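Local coordinates for protein Aac(6')-ib (Escherichia coli, PDB 2BUE) that probably transfers an acetyl group from acetyl-CoA to the 6'-amino group of aminoglycoside antibiotics, as a GNAT-family acetyltransferase conferring resistance to them, at residues L39-W42 with L43-H47; S101-G104 with W105-E109; Q193-E196 with R197-D201. The protein carries 2 engineered substitutions. All coordinates share one frame; numbering follows the deposited sequence.

Contact 1 (L39-W42 with L43-H47); sequences LYEW and LNRSH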
loop_
_atom_site.group_PDB
_atom_site.type_symbol
_atom_site.label_atom_id
_atom_site.label_comp_id
_atom_site.label_asym_id
_atom_site.label_seq_id
_atom_site.Cartn_x
_atom_site.Cartn_y
_atom_site.Cartn_z
ATOM N N LEU A 39 11.397 3.889 9.557
ATOM C CA LEU A 39 10.105 4.351 9.020
ATOM C C LEU A 39 9.813 5.821 9.412
ATOM O O LEU A 39 9.366 6.623 8.581
ATOM C CB LEU A 39 8.984 3.398 9.455
ATOM C CG LEU A 39 7.599 3.765 8.928
ATOM C CD1 LEU A 39 7.589 3.680 7.384
ATOM C CD2 LEU A 39 6.561 2.844 9.597
ATOM N N TYR A 40 10.109 6.169 10.662
ATOM C CA TYR A 40 9.974 7.555 11.134
ATOM C C TYR A 40 10.790 8.514 10.251
ATOM O O TYR A 40 10.271 9.532 9.764
ATOM C CB TYR A 40 10.388 7.636 12.613
ATOM C CG TYR A 40 10.747 9.035 13.067
ATOM C CD1 TYR A 40 9.772 10.037 13.179
ATOM C CD2 TYR A 40 12.071 9.359 13.355
ATOM C CE1 TYR A 40 10.132 11.334 13.590
ATOM C CE2 TYR A 40 12.432 10.638 13.782
ATOM C CZ TYR A 40 11.467 11.614 13.898
ATOM O OH TYR A 40 11.808 12.879 14.302
ATOM N N GLU A 41 12.060 8.179 10.025
ATOM C CA GLU A 41 12.888 8.977 9.132
ATOM C C GLU A 41 12.207 9.133 7.754
ATOM O O GLU A 41 12.049 10.261 7.261
ATOM C CB GLU A 41 14.298 8.403 9.001
ATOM C CG GLU A 41 15.118 9.224 8.032
ATOM C CD GLU A 41 16.573 8.794 7.915
ATOM O OE1 GLU A 41 16.990 7.820 8.577
ATOM O OE2 GLU A 41 17.284 9.472 7.129
ATOM N N TRP A 42 11.800 8.003 7.160
ATOM C CA TRP A 42 11.112 8.013 5.856
ATOM C C TRP A 42 9.872 8.903 5.818
ATOM O O TRP A 42 9.687 9.683 4.866
ATOM C CB TRP A 42 10.714 6.590 5.457
ATOM C CG TRP A 42 11.868 5.689 5.142
ATOM C CD1 TRP A 42 13.196 6.025 5.055
ATOM C CD2 TRP A 42 11.775 4.298 4.840
ATOM N NE1 TRP A 42 13.943 4.906 4.719
ATOM C CE2 TRP A 42 13.089 3.834 4.580
ATOM C CE3 TRP A 42 10.696 3.392 4.765
ATOM C CZ2 TRP A 42 13.361 2.492 4.235
ATOM C CZ3 TRP A 42 10.962 2.053 4.425
ATOM C CH2 TRP A 42 12.290 1.623 4.151
ATOM N N LEU A 43 9.011 8.777 6.828
ATOM C CA LEU A 43 7.736 9.486 6.848
ATOM C C LEU A 43 7.890 11.010 6.973
ATOM O O LEU A 43 6.930 11.759 6.800
ATOM C CB LEU A 43 6.795 8.929 7.936
ATOM C CG LEU A 43 6.304 7.496 7.679
ATOM C CD1 LEU A 43 5.526 7.047 8.900
ATOM C CD2 LEU A 43 5.416 7.436 6.413
ATOM N N ASN A 44 9.109 11.443 7.277
ATOM C CA ASN A 44 9.427 12.865 7.338
ATOM C C ASN A 44 10.253 13.389 6.159
ATOM O O ASN A 44 10.717 14.554 6.170
ATOM C CB ASN A 44 10.091 13.174 8.690
ATOM C CG ASN A 44 9.074 13.194 9.826
ATOM O OD1 ASN A 44 8.363 14.188 10.019
ATOM N ND2 ASN A 44 8.999 12.103 10.578
ATOM N N ARG A 45 10.451 12.550 5.153
ATOM C CA ARG A 45 11.083 13.011 3.915
ATOM C C ARG A 45 10.058 13.761 3.072
ATOM O O ARG A 45 8.902 13.337 2.973
ATOM C CB ARG A 45 11.724 11.858 3.161
ATOM C CG ARG A 45 12.846 11.203 3.970
ATOM C CD ARG A 45 13.536 10.119 3.201
ATOM N NE ARG A 45 14.712 9.669 3.949
ATOM C CZ ARG A 45 15.409 8.579 3.664
ATOM N NH1 ARG A 45 15.066 7.802 2.637
ATOM N NH2 ARG A 45 16.452 8.264 4.413
ATOM N N SER A 46 10.464 14.890 2.486
ATOM C CA SER A 46 9.513 15.763 1.793
ATOM C C SER A 46 8.695 15.062 0.695
ATOM O O SER A 46 7.498 15.328 0.557
ATOM C CB SER A 46 10.221 17.002 1.237
ATOM O OG SER A 46 11.237 16.636 0.326
ATOM N N HIS A 47 9.321 14.170 -0.076
ATOM C CA HIS A 47 8.581 13.494 -1.168
ATOM C C HIS A 47 7.482 12.549 -0.674
ATOM O O HIS A 47 6.580 12.171 -1.424
ATOM C CB HIS A 47 9.520 12.759 -2.121
ATOM C CG HIS A 47 10.102 11.500 -1.566
ATOM N ND1 HIS A 47 11.197 11.488 -0.723
ATOM C CD2 HIS A 47 9.758 10.200 -1.756
ATOM C CE1 HIS A 47 11.499 10.238 -0.419
ATOM N NE2 HIS A 47 10.635 9.437 -1.022
HETATM O O HOH W 1 16.021 11.503 5.839
#

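Contact 2 (S101-G104 with W105-E109); sequences SGDG and WWEEE. Engineered in segment 105-109: W105 (natural residue Arg). With RIO (ribostamycin), chain C.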
loop_
_atom_site.group_PDB
_atom_site.type_symbol
_atom_site.label_atom_id
_atom_site.label_comp_id
_atom_site.label_asym_id
_atom_site.label_seq_id
_atom_site.Cartn_x
_atom_site.Cartn_y
_atom_site.Cartn_z
ATOM N N SER A 101 -11.601 -2.577 8.508
ATOM C CA SER A 101 -10.952 -1.285 8.669
ATOM C C SER A 101 -11.657 -0.424 9.714
ATOM O O SER A 101 -12.785 -0.716 10.101
ATOM C CB SER A 101 -10.906 -0.590 7.310
ATOM O OG SER A 101 -10.241 -1.432 6.382
ATOM N N GLY A 102 -11.000 0.658 10.128
ATOM C CA GLY A 102 -11.570 1.598 11.121
ATOM C C GLY A 102 -12.894 2.225 10.700
ATOM O O GLY A 102 -13.272 2.164 9.534
ATOM N N ASP A 103 -13.590 2.834 11.661
ATOM C CA ASP A 103 -14.843 3.537 11.399
ATOM C C ASP A 103 -14.696 4.496 10.209
ATOM O O ASP A 103 -13.733 5.260 10.110
ATOM C CB ASP A 103 -15.275 4.331 12.649
ATOM C CG ASP A 103 -16.787 4.624 12.699
ATOM O OD1 ASP A 103 -17.559 4.151 11.829
ATOM O OD2 ASP A 103 -17.214 5.335 13.645
ATOM N N GLY A 104 -15.661 4.424 9.309
ATOM C CA GLY A 104 -15.694 5.299 8.154
ATOM C C GLY A 104 -15.053 4.691 6.922
ATOM O O GLY A 104 -15.277 5.177 5.816
ATOM N N TRP A 105 -14.222 3.656 7.122
ATOM C CA TRP A 105 -13.489 3.040 6.012
ATOM C C TRP A 105 -14.226 1.829 5.438
ATOM O O TRP A 105 -14.599 0.913 6.187
ATOM C CB TRP A 105 -12.088 2.613 6.463
ATOM C CG TRP A 105 -11.162 3.753 6.696
ATOM C CD1 TRP A 105 -10.815 4.310 7.905
ATOM C CD2 TRP A 105 -10.425 4.457 5.698
ATOM N NE1 TRP A 105 -9.902 5.330 7.710
ATOM C CE2 TRP A 105 -9.672 5.468 6.362
ATOM C CE3 TRP A 105 -10.369 4.372 4.297
ATOM C CZ2 TRP A 105 -8.837 6.371 5.665
ATOM C CZ3 TRP A 105 -9.534 5.255 3.603
ATOM C CH2 TRP A 105 -8.782 6.246 4.286
ATOM N N TRP A 106 -14.425 1.841 4.116
ATOM C CA TRP A 106 -14.969 0.700 3.357
ATOM C C TRP A 106 -16.269 0.175 3.948
ATOM O O TRP A 106 -16.475 -1.033 4.038
ATOM C CB TRP A 106 -13.891 -0.418 3.170
ATOM C CG TRP A 106 -12.593 0.252 2.820
ATOM C CD1 TRP A 106 -11.433 0.236 3.541
ATOM C CD2 TRP A 106 -12.372 1.150 1.720
ATOM N NE1 TRP A 106 -10.488 1.045 2.949
ATOM C CE2 TRP A 106 -11.033 1.622 1.830
ATOM C CE3 TRP A 106 -13.159 1.579 0.641
ATOM C CZ2 TRP A 106 -10.476 2.529 0.914
ATOM C CZ3 TRP A 106 -12.608 2.504 -0.276
ATOM C CH2 TRP A 106 -11.268 2.948 -0.141
ATOM N N GLU A 107 -17.162 1.097 4.308
ATOM C CA GLU A 107 -18.409 0.730 4.997
ATOM C C GLU A 107 -19.437 -0.006 4.127
ATOM O O GLU A 107 -20.387 -0.618 4.655
ATOM C CB GLU A 107 -19.036 1.965 5.653
ATOM C CG GLU A 107 -18.205 2.527 6.799
ATOM C CD GLU A 107 -18.891 3.661 7.529
ATOM O OE1 GLU A 107 -19.719 4.359 6.906
ATOM O OE2 GLU A 107 -18.582 3.855 8.723
ATOM N N GLU A 108 -19.264 0.053 2.806
ATOM C CA GLU A 108 -20.135 -0.707 1.870
ATOM C C GLU A 108 -19.573 -2.078 1.518
ATOM O O GLU A 108 -20.233 -2.861 0.816
ATOM C CB GLU A 108 -20.397 0.049 0.558
ATOM C CG GLU A 108 -20.774 1.530 0.693
ATOM C CD GLU A 108 -21.746 1.819 1.819
ATOM O OE1 GLU A 108 -22.783 1.116 1.935
ATOM O OE2 GLU A 108 -21.476 2.776 2.591
ATOM N N GLU A 109 -18.347 -2.363 1.968
ATOM C CA GLU A 109 -17.752 -3.658 1.640
ATOM C C GLU A 109 -18.531 -4.810 2.300
ATOM O O GLU A 109 -19.039 -4.662 3.421
ATOM C CB GLU A 109 -16.274 -3.704 2.038
ATOM C CG GLU A 109 -15.563 -4.991 1.580
ATOM C CD GLU A 109 -15.639 -5.204 0.077
ATOM O OE1 GLU A 109 -14.902 -4.507 -0.644
ATOM O OE2 GLU A 109 -16.397 -6.091 -0.381
HETATM O O1 RIO C . -0.848 4.339 7.456
HETATM C C1 RIO C . -1.107 3.465 8.564
HETATM C C2 RIO C . -2.315 4.008 9.339
HETATM O O2 RIO C . -3.227 4.720 8.477
HETATM C C3 RIO C . -4.237 3.818 7.999
HETATM O O3 RIO C . -4.020 3.501 6.609
HETATM C C4 RIO C . -5.196 3.766 5.746
HETATM C C5 RIO C . -6.173 2.556 5.711
HETATM O O4 RIO C . -6.697 2.304 7.004
HETATM C C6 RIO C . -7.329 2.714 4.708
HETATM N N1 RIO C . -8.083 1.429 4.636
HETATM C C7 RIO C . -6.775 3.059 3.299
HETATM C C8 RIO C . -5.902 4.330 3.363
HETATM N N2 RIO C . -5.459 4.670 1.981
HETATM C C9 RIO C . -4.679 4.117 4.321
HETATM O O5 RIO C . -4.030 5.420 4.401
HETATM C C10 RIO C . -2.604 5.352 4.392
HETATM O O6 RIO C . -2.106 5.310 3.077
HETATM C C11 RIO C . -2.272 6.539 2.284
HETATM C C12 RIO C . -1.507 6.299 0.960
HETATM N N3 RIO C . -2.292 5.438 0.061
HETATM C C13 RIO C . -1.700 7.778 3.038
HETATM O O7 RIO C . -2.049 8.960 2.278
HETATM C C14 RIO C . -2.298 7.855 4.464
HETATM O O8 RIO C . -1.819 9.013 5.206
HETATM C C15 RIO C . -2.052 6.545 5.229
HETATM N N4 RIO C . -2.658 6.557 6.560
HETATM C C16 RIO C . -4.178 2.584 8.937
HETATM O O9 RIO C . -5.437 2.506 9.587
HETATM C C17 RIO C . -3.169 2.971 10.032
HETATM O O10 RIO C . -3.904 3.640 11.094
HETATM O O HOH W 2 -14.300 -1.539 7.056
HETATM O O HOH W 3 -15.572 0.180 8.715
HETATM O O HOH W 4 -16.888 3.969 3.800
#

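Contact 3 (Q193-E196 with R197-D201); sequences QAFE and RTRSD. With CA (calcium ion), chain E.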
loop_
_atom_site.group_PDB
_atom_site.type_symbol
_atom_site.label_atom_id
_atom_site.label_comp_id
_atom_site.label_asym_id
_atom_site.label_seq_id
_atom_site.Cartn_x
_atom_site.Cartn_y
_atom_site.Cartn_z
ATOM N N GLN A 193 -9.421 -12.979 -10.998
ATOM C CA GLN A 193 -9.608 -13.448 -12.391
ATOM C C GLN A 193 -8.717 -12.672 -13.365
ATOM O O GLN A 193 -8.090 -13.263 -14.257
ATOM C CB GLN A 193 -11.075 -13.367 -12.818
ATOM C CG GLN A 193 -11.338 -14.038 -14.199
ATOM C CD GLN A 193 -12.817 -14.052 -14.613
ATOM O OE1 GLN A 193 -13.483 -13.002 -14.660
ATOM N NE2 GLN A 193 -13.329 -15.247 -14.944
ATOM N N ALA A 194 -8.632 -11.351 -13.170
ATOM C CA ALA A 194 -7.742 -10.523 -13.995
ATOM C C ALA A 194 -6.287 -10.923 -13.856
ATOM O O ALA A 194 -5.564 -11.015 -14.857
ATOM C CB ALA A 194 -7.927 -9.014 -13.660
ATOM N N PHE A 195 -5.857 -11.163 -12.614
ATOM C CA PHE A 195 -4.486 -11.562 -12.309
ATOM C C PHE A 195 -4.158 -12.892 -13.013
ATOM O O PHE A 195 -3.084 -13.039 -13.609
ATOM C CB PHE A 195 -4.315 -11.684 -10.784
ATOM C CG PHE A 195 -2.954 -12.109 -10.361
ATOM C CD1 PHE A 195 -1.908 -11.194 -10.307
ATOM C CD2 PHE A 195 -2.708 -13.455 -10.012
ATOM C CE1 PHE A 195 -0.621 -11.593 -9.894
ATOM C CE2 PHE A 195 -1.442 -13.864 -9.604
ATOM C CZ PHE A 195 -0.388 -12.944 -9.549
ATOM N N GLU A 196 -5.084 -13.845 -12.925
ATOM C CA GLU A 196 -4.940 -15.156 -13.593
ATOM C C GLU A 196 -4.787 -14.988 -15.104
ATOM O O GLU A 196 -3.846 -15.518 -15.704
ATOM C CB GLU A 196 -6.156 -16.039 -13.301
ATOM C CG GLU A 196 -6.240 -16.534 -11.844
ATOM C CD GLU A 196 -7.586 -17.136 -11.508
ATOM O OE1 GLU A 196 -8.502 -17.129 -12.364
ATOM O OE2 GLU A 196 -7.759 -17.599 -10.371
ATOM N N ARG A 197 -5.696 -14.213 -15.700
ATOM C CA ARG A 197 -5.705 -14.002 -17.158
ATOM C C ARG A 197 -4.423 -13.369 -17.652
ATOM O O ARG A 197 -3.943 -13.699 -18.752
ATOM C CB ARG A 197 -6.909 -13.166 -17.576
ATOM C CG ARG A 197 -8.229 -13.900 -17.504
ATOM C CD ARG A 197 -9.369 -13.017 -18.038
ATOM N NE ARG A 197 -10.134 -12.306 -16.999
ATOM C CZ ARG A 197 -10.063 -10.994 -16.748
ATOM N NH1 ARG A 197 -9.237 -10.208 -17.430
ATOM N NH2 ARG A 197 -10.817 -10.461 -15.795
ATOM N N THR A 198 -3.833 -12.493 -16.842
ATOM C CA THR A 198 -2.648 -11.752 -17.270
ATOM C C THR A 198 -1.321 -12.416 -16.936
ATOM O O THR A 198 -0.261 -11.853 -17.232
ATOM C CB THR A 198 -2.655 -10.287 -16.780
ATOM O OG1 THR A 198 -2.709 -10.263 -15.348
ATOM C CG2 THR A 198 -3.870 -9.538 -17.366
ATOM N N ARG A 199 -1.351 -13.615 -16.343
ATOM C CA ARG A 199 -0.079 -14.314 -16.051
ATOM C C ARG A 199 0.634 -14.846 -17.289
ATOM O O ARG A 199 1.844 -15.034 -17.272
ATOM C CB ARG A 199 -0.257 -15.480 -15.057
ATOM C CG ARG A 199 -0.559 -15.087 -13.613
ATOM C CD ARG A 199 0.266 -13.945 -13.094
ATOM N NE ARG A 199 -0.334 -12.660 -13.455
ATOM C CZ ARG A 199 0.225 -11.477 -13.243
ATOM N NH1 ARG A 199 -0.409 -10.375 -13.616
ATOM N NH2 ARG A 199 1.415 -11.391 -12.658
ATOM N N SER A 200 -0.127 -15.156 -18.331
ATOM C CA SER A 200 0.475 -15.570 -19.590
ATOM C C SER A 200 -0.328 -15.055 -20.779
ATOM O O SER A 200 -1.534 -14.792 -20.670
ATOM C CB SER A 200 0.639 -17.099 -19.661
ATOM O OG SER A 200 -0.543 -17.739 -20.114
ATOM N N ASP A 201 0.360 -14.925 -21.915
ATOM C CA ASP A 201 -0.289 -14.506 -23.156
ATOM C C ASP A 201 -1.047 -15.663 -23.825
ATOM O O ASP A 201 -1.667 -15.494 -24.882
ATOM C CB ASP A 201 0.731 -13.858 -24.103
ATOM C CG ASP A 201 1.282 -12.532 -23.558
ATOM O OD1 ASP A 201 0.502 -11.744 -22.969
ATOM O OD2 ASP A 201 2.498 -12.273 -23.719
HETATM CA CA CA E . -3.936 -15.176 -20.594
HETATM O O HOH W 5 -3.875 -13.192 -21.791
#

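Contact 1 (L39-W42 with L43-H47)
E41 and R45 form a salt bridge four residues apart, across the end of helix 36-43, with R45 NH2 3.1 Å from E41 OE2. The oxygen lies near the plane of the guanidinium, whereas the nitrogen comes from above the carboxylate, the two planes standing 89° apart. Water 1 makes a second link, donating to E41 OE2 and accepting from R45 NE. One face of the same guanidinium lies against W42, whose CD1 is 3.5 Å from R45 NH1. R45 has CG anti to its carbonyl carbon (chi1 -62°) and stays extended to NE, which brings the guanidinium alongside the indole. R45 NH1 also donates to the carbonyl of A122.

N44 folds its side chain back over the helix end, and ND2 donates to Y40 O at 3.0 Å, nearly in the amide plane. That nitrogen also approaches the Y40 ring, 3.3 Å from CE1, and has a second acceptor in P59 O. L43 N bonds to L39 O, while R45 N reaches W42 O, three residues back, at 3.0 Å as the helix ends.

The apolar part is L39 CG against L43 CD1, 3.9 Å apart. This leucine side of helix 36-43 packs on Y68 of helix 61-68, W42 rests on P89 and Y92 of strand 88-97, and R45 directly precedes helix 46-49, whose H47 lines the coenzyme A pocket.

Contact 2 (S101-G104 with W105-E109)
W105, an engineered tryptophan where the natural protein has arginine, lays one face of its indole over ribostamycin, with CE3 3.5 Å from ribostamycin C6, in the drug's 2-deoxystreptamine ring. CZ3 and CH2 continue the overlap along C7 and C8 of that ring. At the base of the side chain, W105 CB packs 3.5 Å from S101 CB, and G102 O sits at the ring edge. W105 CE3 also overhangs one face of W106 near its rim.

W106 uses its edge instead. Its NE1 is 3.0 Å from ribostamycin N1, and S101 OG lies near the ring plane, 3.5 Å from W106 CD1. With CG of W106 anti to the carbonyl carbon (chi1 -43°) and the ring turned by chi2 117°, the NE1 edge meets the drug. The hydroxyl of S101 is itself hydrogen-bonded to A98 O.

The backbone shape comes from two turns. A type II turn from G102 to W105 closes with W105 N donating to G102 O at 3.0 Å; G104 takes up backbone angles that call for glycine. A type I turn from W106 to E109 follows. A weak bond from G104 N to E107 OE2 is doubtful, as E107 has two conformers. Water 4 bridges G104 O and E107 N.

This loop joins strand 88-97 to strand 114-121, with W106 meeting the ring of Y96 and both tryptophans touching T180 of strand 173-180.

Contact 3 (Q193-E196 with R197-D201)
The guanidinium of R199 lies flat on the ring of F195, their centres 3.9 Å apart and planes at 15°. F195 CE1 sits over the middle of the guanidinium, while R199 NE lies above the ring. The result is an off-centre cation-pi interaction supplemented by a CH-pi contact from R199 CD. At the guanidinium edge, R199 NH1 donates to T198 OG1 at 2.9 Å, close to the plane. A second flat group, the guanidinium of R197, presents one face to the backbone of Q193 and A194; Q193 O lies above it toward the rim, and Q193 CD is at its edge. The aliphatic part of Q193 meets the same group, CG being 3.5 Å from R197 NE.

R199 is fixed further by NE, which donates to F195 O at 2.8 Å. Bends at chi2 (-43°) and chi3 (85°) fold its chain back across the phenylalanine, allowing one residue to use both the carbonyl and the ring of F195.

A194 O has two grips from T198: OG1 and the backbone N, each at 3.0 Å, reach it from opposite faces of its carbonyl plane. With OG1 placed between the backbone N and the carbonyl carbon, the hydroxyl turns back along the helix. R197 N bonds to Q193 O, and R199 N to E196 O, so the bonding changes from four residues back to three as the helix gives out.

The same helix end wraps calcium: R197 O and S200 O bind the ion at 2.4 Å each, with water 5 and A202 O as further ligands. Carbonyl-lined coordination by a few neighbouring residues makes this a local calcium site at the C-terminal end of helix 192-197.

From the N terminus the three contacts follow in series, without nesting or crossing. Contact 1 closes the short link between helices 36-43 and 46-49, near both ligands, the L43 side chain being about 7 Å from ribostamycin and about 8 Å from coenzyme A. Contact 2 closes turns within the loop joining the sheet-neighbouring strands 88-97 and 114-121; its nearest atoms are about 14 Å from those of contact 1. Contact 3 lies at the C-terminal end, just before A202, and ties the end of helix 192-197 to the tail around calcium. It is on the opposite side of the chain's centre from contact 1, with centres about 35 Å apart. None touches another.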